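Side-chain contacts in DUF1904 domain-containing protein (Vibrio cholerae O1 biovar eltor str. N16961, PDB 1U9D), which is of unknown function but belongs to the DUF1904 family, whose sequences fall in the same clan as the MIF family: residues E78-T81 and Q82-I85; I85-V88 and I89-Q92. All coordinates share one frame; numbering follows the deposited sequence.

How the contacts relate
Both contacts are local and lie on one helix, 79-97, the crossover helix of the beta-alpha-beta unit that runs from strand 69-74 to strand 104-109. Contact 1 (78-81 with 82-85) comes first and forms the N-terminal turns, with the cap residue and a bound phosphate at its start. Contact 2 (85-88 with 89-92) begins on Ile85, the residue where contact 1 ends. Neither encloses a loop, since the segments of each are continuous, and neither contact crosses the other. Their centres are about 11 Å apart. Through this helix, both touch the sheet and helix 26-44.

Contact 1 (E78-T81 and Q82-I85); sequences EQQT and QDQI. With PO4 (phosphate ion), chain C.
The side chains of Gln79 and Asp83, one turn apart, are hydrogen-bonded at the N-terminal end of helix 79-97, where Glu78 is the N-cap. This helix is the crossover of a beta-alpha-beta unit. Gln79 NE2 donates to Asp83 OD1 at 2.9 Å. Asp83 OD1 is met on its syn side, somewhat out of the carboxylate plane, and the amide and carboxylate planes are 52° apart. Gln79 CG lies anti to the backbone N (chi1 -171°), and a bend at chi2 brings the amide back over the next turn. The side chains of Gln79 and Gln82 cross at a slant, with their amide planes nearly perpendicular and no hydrogen bond between their nitrogens.

Water links the next pair. One molecule donates to Gln80 OE1 at 2.5 Å and to Asp83 OD2 at 2.6 Å. Asp83 thus uses one oxygen for Gln79 and the other for the water.

Backbone bonds set the spacing. Gln82 N donates to Glu78 O, Asp83 N to Gln79 O, Gln84 N to Gln80 O and Ile85 N to Thr81 O.

The apolar contact is slight: Thr81 CG2 and Ile85 CD1 are 4.3 Å apart. Both side chains also touch Leu44 of helix 26-44, and Ile85 packs on Trp74 and Phe107 of the sheet.

The phosphate, probably from the crystallisation liquor, sits beside the helix start. Arg77 NE also binds it. Glu78 OE2 makes a weak hydrogen bond to Asp100 N of the second subunit. Glu78 OE2 also lies 2.5 Å from phosphate O3. Glu78 N donates to phosphate O2 at 2.9 Å, with an N-H...O angle of 164°.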
ATOM      1  N   GLU A  78       6.259  -8.405   3.709  1.00 26.76           N
ATOM      2  CA  GLU A  78       7.148  -8.425   4.873  1.00 27.42           C
ATOM      3  C   GLU A  78       6.554  -9.283   5.992  1.00 26.13           C
ATOM      4  O   GLU A  78       5.343  -9.453   6.065  1.00 26.10           O
ATOM      5  CB  GLU A  78       7.371  -6.988   5.386  1.00 28.39           C
ATOM      6  CG  GLU A  78       6.130  -6.412   6.085  1.00 31.66           C
ATOM      7  CD  GLU A  78       6.224  -4.914   6.345  1.00 36.95           C
ATOM      8  OE1 GLU A  78       6.136  -4.489   7.526  1.00 38.98           O
ATOM      9  OE2 GLU A  78       6.400  -4.148   5.373  1.00 41.80           O
ATOM     10  N   GLN A  79       7.405  -9.808   6.870  1.00 24.86           N
ATOM     11  CA  GLN A  79       6.965 -10.667   7.965  1.00 24.34           C
ATOM     12  C   GLN A  79       5.770 -10.155   8.741  1.00 23.78           C
ATOM     13  O   GLN A  79       4.881 -10.920   9.079  1.00 21.86           O
ATOM     14  CB  GLN A  79       8.096 -10.885   8.974  1.00 24.52           C
ATOM     15  CG  GLN A  79       7.768 -11.950  10.025  1.00 23.63           C
ATOM     16  CD  GLN A  79       7.793 -13.367   9.462  1.00 23.98           C
ATOM     17  OE1 GLN A  79       8.662 -13.710   8.657  1.00 25.96           O
ATOM     18  NE2 GLN A  79       6.830 -14.171   9.855  1.00 23.80           N
ATOM     19  N   GLN A  80       5.766  -8.867   9.078  1.00 24.42           N
ATOM     20  CA  GLN A  80       4.693  -8.322   9.889  1.00 25.56           C
ATOM     21  C   GLN A  80       3.344  -8.388   9.167  1.00 24.25           C
ATOM     22  O   GLN A  80       2.338  -8.682   9.780  1.00 23.74           O
ATOM     23  CB  GLN A  80       4.982  -6.869  10.287  1.00 27.35           C
ATOM     24  CG  GLN A  80       3.955  -6.341  11.259  1.00 32.26           C
ATOM     25  CD  GLN A  80       3.733  -7.306  12.401  1.00 38.50           C
ATOM     26  OE1 GLN A  80       4.705  -7.740  13.035  1.00 43.60           O
ATOM     27  NE2 GLN A  80       2.462  -7.669  12.662  1.00 42.64           N
ATOM     28  N   THR A  81       3.331  -8.120   7.870  1.00 22.97           N
ATOM     29  CA  THR A  81       2.100  -8.225   7.091  1.00 22.90           C
ATOM     30  C   THR A  81       1.630  -9.667   6.970  1.00 21.36           C
ATOM     31  O   THR A  81       0.444  -9.972   7.134  1.00 18.99           O
ATOM     32  CB  THR A  81       2.326  -7.594   5.739  1.00 23.82           C
ATOM     33  OG1 THR A  81       2.707  -6.226   5.945  1.00 28.10           O
ATOM     34  CG2 THR A  81       1.035  -7.509   4.914  1.00 25.78           C
ATOM     35  N   GLN A  82       2.576 -10.544   6.681  1.00 20.26           N
ATOM     36  CA  GLN A  82       2.327 -11.975   6.605  1.00 20.07           C
ATOM     37  C   GLN A  82       1.690 -12.458   7.906  1.00 19.61           C
ATOM     38  O   GLN A  82       0.724 -13.187   7.910  1.00 18.86           O
ATOM     39  CB  GLN A  82       3.660 -12.692   6.312  1.00 20.26           C
ATOM     40  CG  GLN A  82       3.591 -14.205   6.234  1.00 19.90           C
ATOM     41  CD  GLN A  82       4.950 -14.812   5.941  1.00 19.42           C
ATOM     42  OE1 GLN A  82       5.404 -14.812   4.788  1.00 20.89           O
ATOM     43  NE2 GLN A  82       5.619 -15.305   6.978  1.00 16.38           N
ATOM     44  N   ASP A  83       2.228 -12.020   9.032  1.00 19.60           N
ATOM     45  CA  ASP A  83       1.661 -12.387  10.322  1.00 20.84           C
ATOM     46  C   ASP A  83       0.206 -11.946  10.485  1.00 20.95           C
ATOM     47  O   ASP A  83      -0.596 -12.670  11.066  1.00 21.27           O
ATOM     48  CB  ASP A  83       2.433 -11.742  11.483  1.00 20.65           C
ATOM     49  CG  ASP A  83       3.868 -12.207  11.615  1.00 24.36           C
ATOM     50  OD1 ASP A  83       4.326 -13.224  11.031  1.00 27.09           O
ATOM     51  OD2 ASP A  83       4.657 -11.556  12.350  1.00 30.74           O
ATOM     52  N   GLN A  84      -0.122 -10.737  10.023  1.00 21.72           N
ATOM     53  CA  GLN A  84      -1.495 -10.234  10.102  1.00 22.19           C
ATOM     54  C   GLN A  84      -2.456 -11.031   9.243  1.00 20.79           C
ATOM     55  O   GLN A  84      -3.597 -11.303   9.631  1.00 20.53           O
ATOM     56  CB  GLN A  84      -1.536  -8.756   9.702  1.00 23.14           C
ATOM     57  CG  GLN A  84      -1.242  -7.819  10.864  1.00 30.00           C
ATOM     58  CD  GLN A  84      -2.520  -7.302  11.475  1.00 35.93           C
ATOM     59  OE1 GLN A  84      -3.183  -6.416  10.902  1.00 39.89           O
ATOM     60  NE2 GLN A  84      -2.914  -7.887  12.602  1.00 38.18           N
ATOM     61  N   ILE A  85      -1.988 -11.427   8.064  1.00 19.71           N
ATOM     62  CA  ILE A  85      -2.813 -12.217   7.167  1.00 18.71           C
ATOM     63  C   ILE A  85      -3.132 -13.545   7.774  1.00 17.70           C
ATOM     64  O   ILE A  85      -4.259 -14.017   7.679  1.00 18.24           O
ATOM     65  CB  ILE A  85      -2.143 -12.413   5.800  1.00 18.95           C
ATOM     66  CG1 ILE A  85      -1.993 -11.091   5.080  1.00 19.49           C
ATOM     67  CG2 ILE A  85      -2.971 -13.387   4.948  1.00 19.64           C
ATOM     68  CD1 ILE A  85      -0.974 -11.138   3.979  1.00 23.62           C
TER
HETATM   69  P   PO4 C 202       5.755  -5.323   2.065  1.00 41.39           P
HETATM   70  O1  PO4 C 202       6.761  -6.264   1.454  1.00 42.31           O
HETATM   71  O2  PO4 C 202       4.806  -6.029   2.994  1.00 43.18           O
HETATM   72  O3  PO4 C 202       6.494  -4.269   2.853  1.00 46.92           O
HETATM   73  O4  PO4 C 202       4.933  -4.695   0.957  1.00 43.88           O
HETATM   74  O   HOH W   1       3.870  -9.783  14.147  1.00 41.39           O

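Contact 2 (I85-V88 and I89-Q92); sequences IAQV and ITDQ
Thr90 turns its hydroxyl back onto the preceding turn of helix 79-97, where OG1 donates to Ala86 O at 2.7 Å. The position of OG1 beside its own backbone N (chi1 -62°) makes this possible. Thr90 N donates to the same oxygen at 3.0 Å. The two donors come from opposite faces of the carbonyl plane, so Ala86 O is gripped twice.

Gln87 and Asp91 cross at a slant, with amide and carboxylate planes 35° apart. Gln87 bends at chi2, which carries its amide along the helix to Asp91. The resulting bond from Gln87 NE2 to Asp91 OD1 is weak, at 3.4 Å. Both residues are exposed.

Ile85 and Ile89 lie side by side and point the same way. Ile85 CG2 meets Ile89 CD1 at 3.9 Å, and both residues are buried.

Backbone bonds from Ile89, Asp91 and Gln92 to the residues four before them complete the turns. Ile89 packs on Val70 of strand 69-74 and Val105 of strand 104-109, and Thr90 also touches Val105. Val88 and Gln92 meet helix 26-44 instead, at Glu39 and at Leu32 and Leu36 respectively.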
ATOM      1  N   ILE A  85      -1.988 -11.427   8.064  1.00 19.71           N
ATOM      2  CA  ILE A  85      -2.813 -12.217   7.167  1.00 18.71           C
ATOM      3  C   ILE A  85      -3.132 -13.545   7.774  1.00 17.70           C
ATOM      4  O   ILE A  85      -4.259 -14.017   7.679  1.00 18.24           O
ATOM      5  CB  ILE A  85      -2.143 -12.413   5.800  1.00 18.95           C
ATOM      6  CG1 ILE A  85      -1.993 -11.091   5.080  1.00 19.49           C
ATOM      7  CG2 ILE A  85      -2.971 -13.387   4.948  1.00 19.64           C
ATOM      8  CD1 ILE A  85      -0.974 -11.138   3.979  1.00 23.62           C
ATOM      9  N   ALA A  86      -2.119 -14.184   8.343  1.00 18.08           N
ATOM     10  CA  ALA A  86      -2.302 -15.439   9.013  1.00 18.85           C
ATOM     11  C   ALA A  86      -3.338 -15.275  10.115  1.00 20.01           C
ATOM     12  O   ALA A  86      -4.185 -16.130  10.307  1.00 19.47           O
ATOM     13  CB  ALA A  86      -0.989 -15.919   9.588  1.00 18.51           C
ATOM     14  N   GLN A  87      -3.269 -14.178  10.842  1.00 22.12           N
ATOM     15  CA  GLN A  87      -4.235 -13.959  11.926  1.00 23.83           C
ATOM     16  C   GLN A  87      -5.677 -13.770  11.421  1.00 23.55           C
ATOM     17  O   GLN A  87      -6.601 -14.337  12.003  1.00 23.69           O
ATOM     18  CB  GLN A  87      -3.791 -12.821  12.836  1.00 25.39           C
ATOM     19  CG  GLN A  87      -4.444 -12.813  14.236  1.00 30.24           C
ATOM     20  CD  GLN A  87      -4.127 -14.072  15.053  1.00 35.83           C
ATOM     21  OE1 GLN A  87      -3.002 -14.229  15.544  1.00 39.69           O
ATOM     22  NE2 GLN A  87      -5.111 -14.979  15.177  1.00 38.58           N
ATOM     23  N   VAL A  88      -5.864 -13.051  10.319  1.00 23.27           N
ATOM     24  CA  VAL A  88      -7.201 -12.874   9.717  1.00 23.27           C
ATOM     25  C   VAL A  88      -7.832 -14.201   9.265  1.00 22.08           C
ATOM     26  O   VAL A  88      -8.981 -14.513   9.587  1.00 22.88           O
ATOM     27  CB  VAL A  88      -7.159 -11.917   8.512  1.00 23.74           C
ATOM     28  CG1 VAL A  88      -8.504 -11.959   7.730  1.00 24.31           C
ATOM     29  CG2 VAL A  88      -6.820 -10.507   8.962  1.00 23.97           C
ATOM     30  N   ILE A  89      -7.056 -15.002   8.544  1.00 21.25           N
ATOM     31  CA  ILE A  89      -7.522 -16.277   8.034  1.00 20.83           C
ATOM     32  C   ILE A  89      -7.887 -17.168   9.209  1.00 20.92           C
ATOM     33  O   ILE A  89      -8.895 -17.829   9.198  1.00 20.30           O
ATOM     34  CB  ILE A  89      -6.433 -16.953   7.162  1.00 20.72           C
ATOM     35  CG1 ILE A  89      -6.244 -16.191   5.852  1.00 19.96           C
ATOM     36  CG2 ILE A  89      -6.813 -18.374   6.837  1.00 20.98           C
ATOM     37  CD1 ILE A  89      -5.022 -16.663   5.006  1.00 21.13           C
ATOM     38  N   THR A  90      -7.045 -17.180  10.232  1.00 21.34           N
ATOM     39  CA  THR A  90      -7.263 -18.045  11.366  1.00 22.46           C
ATOM     40  C   THR A  90      -8.535 -17.694  12.108  1.00 23.48           C
ATOM     41  O   THR A  90      -9.353 -18.575  12.404  1.00 24.36           O
ATOM     42  CB  THR A  90      -6.043 -17.977  12.283  1.00 23.16           C
ATOM     43  OG1 THR A  90      -4.906 -18.465  11.550  1.00 23.13           O
ATOM     44  CG2 THR A  90      -6.189 -18.925  13.442  1.00 23.96           C
ATOM     45  N   ASP A  91      -8.716 -16.406  12.340  1.00 24.90           N
ATOM     46  CA  ASP A  91      -9.884 -15.867  13.021  1.00 26.60           C
ATOM     47  C   ASP A  91     -11.194 -16.134  12.279  1.00 26.31           C
ATOM     48  O   ASP A  91     -12.175 -16.565  12.890  1.00 26.72           O
ATOM     49  CB  ASP A  91      -9.668 -14.374  13.312  1.00 27.12           C
ATOM     50  CG  ASP A  91      -8.746 -14.147  14.517  1.00 33.24           C
ATOM     51  OD1 ASP A  91      -8.483 -15.131  15.259  1.00 40.63           O
ATOM     52  OD2 ASP A  91      -8.232 -13.035  14.814  1.00 40.23           O
ATOM     53  N   GLN A  92     -11.217 -15.962  10.966  1.00 25.64           N
ATOM     54  CA  GLN A  92     -12.412 -16.310  10.206  1.00 25.69           C
ATOM     55  C   GLN A  92     -12.745 -17.799  10.222  1.00 26.01           C
ATOM     56  O   GLN A  92     -13.900 -18.182  10.435  1.00 25.90           O
ATOM     57  CB  GLN A  92     -12.280 -15.799   8.784  1.00 26.03           C
ATOM     58  CG  GLN A  92     -12.244 -14.276   8.764  1.00 27.90           C
ATOM     59  CD  GLN A  92     -12.881 -13.670   7.539  1.00 31.08           C
ATOM     60  OE1 GLN A  92     -12.838 -12.451   7.364  1.00 34.44           O
ATOM     61  NE2 GLN A  92     -13.444 -14.505   6.676  1.00 31.72           N
TER